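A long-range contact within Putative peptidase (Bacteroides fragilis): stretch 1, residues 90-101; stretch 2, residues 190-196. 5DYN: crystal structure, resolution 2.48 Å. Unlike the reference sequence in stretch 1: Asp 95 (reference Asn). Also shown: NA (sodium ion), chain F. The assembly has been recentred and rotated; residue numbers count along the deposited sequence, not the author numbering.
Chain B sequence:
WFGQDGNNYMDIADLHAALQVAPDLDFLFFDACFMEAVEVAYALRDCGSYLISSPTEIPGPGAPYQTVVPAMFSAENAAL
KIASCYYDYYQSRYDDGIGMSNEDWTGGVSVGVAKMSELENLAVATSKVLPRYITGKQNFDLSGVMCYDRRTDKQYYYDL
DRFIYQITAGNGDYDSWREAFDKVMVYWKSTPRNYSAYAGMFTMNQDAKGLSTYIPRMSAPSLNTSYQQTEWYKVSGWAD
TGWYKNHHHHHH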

# COMPACT_ATOMS: atom_id res chain seq x y z
N TYR B 90 8.44 -2.55 14.88
CA TYR B 90 7.24 -2.39 15.69
C TYR B 90 6.97 -3.59 16.57
O TYR B 90 6.30 -3.48 17.59
N GLN B 91 7.49 -4.76 16.18
CA GLN B 91 7.28 -5.95 17.00
C GLN B 91 8.21 -5.92 18.21
O GLN B 91 7.89 -6.46 19.26
N SER B 92 9.36 -5.26 18.06
CA SER B 92 10.33 -5.14 19.14
C SER B 92 9.79 -4.24 20.24
O SER B 92 10.09 -4.42 21.42
N ARG B 93 8.97 -3.27 19.85
CA ARG B 93 8.42 -2.31 20.79
C ARG B 93 6.96 -2.61 21.12
O ARG B 93 6.29 -1.83 21.79
N TYR B 94 6.48 -3.76 20.65
CA TYR B 94 5.10 -4.16 20.86
C TYR B 94 4.82 -4.50 22.31
O TYR B 94 5.50 -5.33 22.91
N ASP B 95 3.82 -3.84 22.89
CA ASP B 95 3.42 -4.11 24.26
C ASP B 95 1.89 -4.10 24.36
O ASP B 95 1.32 -3.60 25.33
N ASP B 96 1.25 -4.65 23.33
CA ASP B 96 -0.21 -4.72 23.24
C ASP B 96 -0.86 -3.35 23.44
O ASP B 96 -1.91 -3.24 24.08
N GLY B 97 -0.24 -2.32 22.89
CA GLY B 97 -0.81 -0.99 22.89
C GLY B 97 -0.77 -0.24 24.21
O GLY B 97 -1.38 0.83 24.34
N ILE B 98 -0.06 -0.78 25.19
CA ILE B 98 0.08 -0.12 26.48
C ILE B 98 0.89 1.17 26.35
O ILE B 98 2.04 1.14 25.90
N GLY B 99 0.28 2.29 26.73
CA GLY B 99 0.93 3.59 26.64
C GLY B 99 1.10 4.06 25.21
O GLY B 99 2.03 4.81 24.90
N MET B 100 0.19 3.62 24.34
CA MET B 100 0.26 3.90 22.90
C MET B 100 0.37 5.38 22.57
O MET B 100 -0.38 6.21 23.11
N SER B 101 1.30 5.72 21.68
CA SER B 101 1.42 7.07 21.15
C SER B 101 2.26 7.05 19.88
O SER B 101 2.89 6.05 19.56
N SER B 190 2.47 -10.17 11.40
CA SER B 190 1.68 -9.26 12.22
C SER B 190 1.86 -9.55 13.70
O SER B 190 1.99 -10.70 14.11
N THR B 191 1.87 -8.49 14.50
CA THR B 191 1.77 -8.63 15.93
C THR B 191 0.41 -9.24 16.25
O THR B 191 -0.51 -9.17 15.43
N PRO B 192 0.27 -9.88 17.43
CA PRO B 192 -1.02 -10.46 17.82
C PRO B 192 -2.18 -9.49 17.64
O PRO B 192 -3.28 -9.89 17.26
N ARG B 193 -1.93 -8.21 17.92
CA ARG B 193 -2.94 -7.18 17.71
C ARG B 193 -2.33 -5.96 17.02
O ARG B 193 -1.11 -5.77 17.03
N ASN B 194 -3.19 -5.16 16.39
CA ASN B 194 -2.80 -3.89 15.79
C ASN B 194 -3.58 -2.75 16.43
O ASN B 194 -4.55 -2.99 17.16
N TYR B 195 -3.18 -1.52 16.16
CA TYR B 195 -3.91 -0.37 16.67
C TYR B 195 -4.79 0.27 15.60
O TYR B 195 -4.35 0.54 14.49
N SER B 196 -6.05 0.52 15.96
CA SER B 196 -6.96 1.27 15.11
C SER B 196 -7.23 2.63 15.73
O SER B 196 -7.57 2.73 16.91

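Tyr 94 is the residue most covered by the other stretch, 76 Å². Its CA-to-CB bond points toward stretch 2, and chi1 of 178° (t) with chi2 of 78° lays one ring face against Thr 191: CB of Thr 191 lies 3.8 Å from the centroid of the Tyr 94 ring, 21° off the normal, a CH-pi contact. The same extension lets OH of Tyr 94 accept a weak hydrogen bond from N of Arg 193 (3.2 Å, 126°).

Thr 191 adopts chi1 of 53° (p). This rotamer directs OG1 of Thr 191 to O of Arg 193, a very short 2.4 Å hydrogen bond, while CG2 of Thr 191 sits 4.0 Å from CA of Gln 91.

Arg 193 and Asp 96 both leave their backbones sideways, yet their ends converge. With chi1 t (-163°), Asp 96 presents OD1 near the guanidinium plane; Arg 193, running m, t, m, meets it. The salt bridge is short, NE of Arg 193 to OD1 of Asp 96 at 2.6 Å (155°), supplemented by a weak bond from NH2 of Arg 193 to the same OD1 at 3.0 Å.

Farther along, Tyr 195 (chi1 172°, t) offers a ring face to Met 100, whose CE lies 3.5 Å from the Tyr 195 ring centroid, 12° off the normal. Met 100 chi1, -114°, falls between wells.

The sodium ion, NA, is bound by the backbone O of Tyr 90 at 3.0 Å, with two further ligand atoms elsewhere in the structure.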

# COMPACT_ATOMS: atom_id res chain seq x y z
CB TYR B 90 6.03 -2.11 14.80
CG TYR B 90 5.96 -0.70 14.25
CD1 TYR B 90 5.29 0.30 14.94
CD2 TYR B 90 6.57 -0.37 13.04
CE1 TYR B 90 5.23 1.59 14.45
CE2 TYR B 90 6.51 0.91 12.54
CZ TYR B 90 5.84 1.89 13.25
OH TYR B 90 5.78 3.17 12.76
CB GLN B 91 7.49 -7.23 16.17
CG GLN B 91 8.93 -7.60 15.88
CD GLN B 91 9.56 -8.44 16.98
OE1 GLN B 91 8.87 -8.94 17.87
NE2 GLN B 91 10.88 -8.58 16.92
CB SER B 92 11.66 -4.59 18.62
OG SER B 92 12.27 -5.50 17.74
CB ARG B 93 8.57 -0.89 20.24
CG ARG B 93 10.02 -0.48 20.04
CD ARG B 93 10.17 0.72 19.12
NE ARG B 93 11.56 1.15 19.04
CZ ARG B 93 12.49 0.55 18.30
NH1 ARG B 93 12.17 -0.51 17.57
NH2 ARG B 93 13.73 1.01 18.29
CB TYR B 94 4.75 -5.36 19.97
CG TYR B 94 3.35 -5.88 20.16
CD1 TYR B 94 2.26 -5.23 19.60
CD2 TYR B 94 3.11 -7.04 20.90
CE1 TYR B 94 0.97 -5.71 19.77
CE2 TYR B 94 1.83 -7.52 21.07
CZ TYR B 94 0.76 -6.85 20.51
OH TYR B 94 -0.51 -7.33 20.68
CB ASP B 95 4.04 -3.09 25.22
CG ASP B 95 4.02 -3.56 26.67
OD1 ASP B 95 3.99 -4.79 26.90
OD2 ASP B 95 4.03 -2.71 27.58
CB ASP B 96 -0.76 -5.73 24.25
CG ASP B 96 -2.19 -6.15 23.93
OD1 ASP B 96 -2.56 -6.18 22.74
OD2 ASP B 96 -2.95 -6.45 24.88
CB ILE B 98 0.75 -1.03 27.52
CG1 ILE B 98 -0.12 -2.26 27.79
CG2 ILE B 98 1.01 -0.27 28.81
CD1 ILE B 98 0.54 -3.29 28.69
CB MET B 100 -0.98 3.32 22.20
CG MET B 100 -0.69 2.17 21.24
SD MET B 100 0.15 2.69 19.73
CE MET B 100 -1.03 3.86 19.08
CB SER B 101 2.04 8.02 22.17
OG SER B 101 3.45 7.85 22.24
CB SER B 190 0.20 -9.36 11.86
OG SER B 190 -0.58 -8.50 12.69
CB THR B 191 1.94 -7.27 16.64
OG1 THR B 191 1.03 -6.32 16.09
CG2 THR B 191 3.37 -6.76 16.46
CB PRO B 192 -0.81 -10.81 19.30
CG PRO B 192 0.65 -11.10 19.40
CD PRO B 192 1.32 -10.17 18.43
CB ARG B 193 -3.59 -6.78 19.03
CG ARG B 193 -4.32 -7.93 19.73
CD ARG B 193 -5.44 -7.45 20.64
NE ARG B 193 -4.95 -6.58 21.70
CZ ARG B 193 -5.74 -5.83 22.47
NH1 ARG B 193 -7.05 -5.84 22.28
NH2 ARG B 193 -5.21 -5.06 23.41
CB ASN B 194 -3.04 -3.88 14.28
CG ASN B 194 -2.02 -4.71 13.51
OD1 ASN B 194 -1.28 -5.51 14.08
ND2 ASN B 194 -1.98 -4.52 12.20
CB TYR B 195 -2.96 0.68 17.24
CG TYR B 195 -3.65 1.97 17.61
CD1 TYR B 195 -4.37 2.08 18.80
CD2 TYR B 195 -3.60 3.08 16.78
CE1 TYR B 195 -5.01 3.25 19.15
CE2 TYR B 195 -4.23 4.26 17.12
CZ TYR B 195 -4.94 4.34 18.30
OH TYR B 195 -5.57 5.51 18.64
CB SER B 196 -8.27 0.50 14.92
OG SER B 196 -9.21 1.28 14.21
NA NA F . 4.58 -1.40 18.82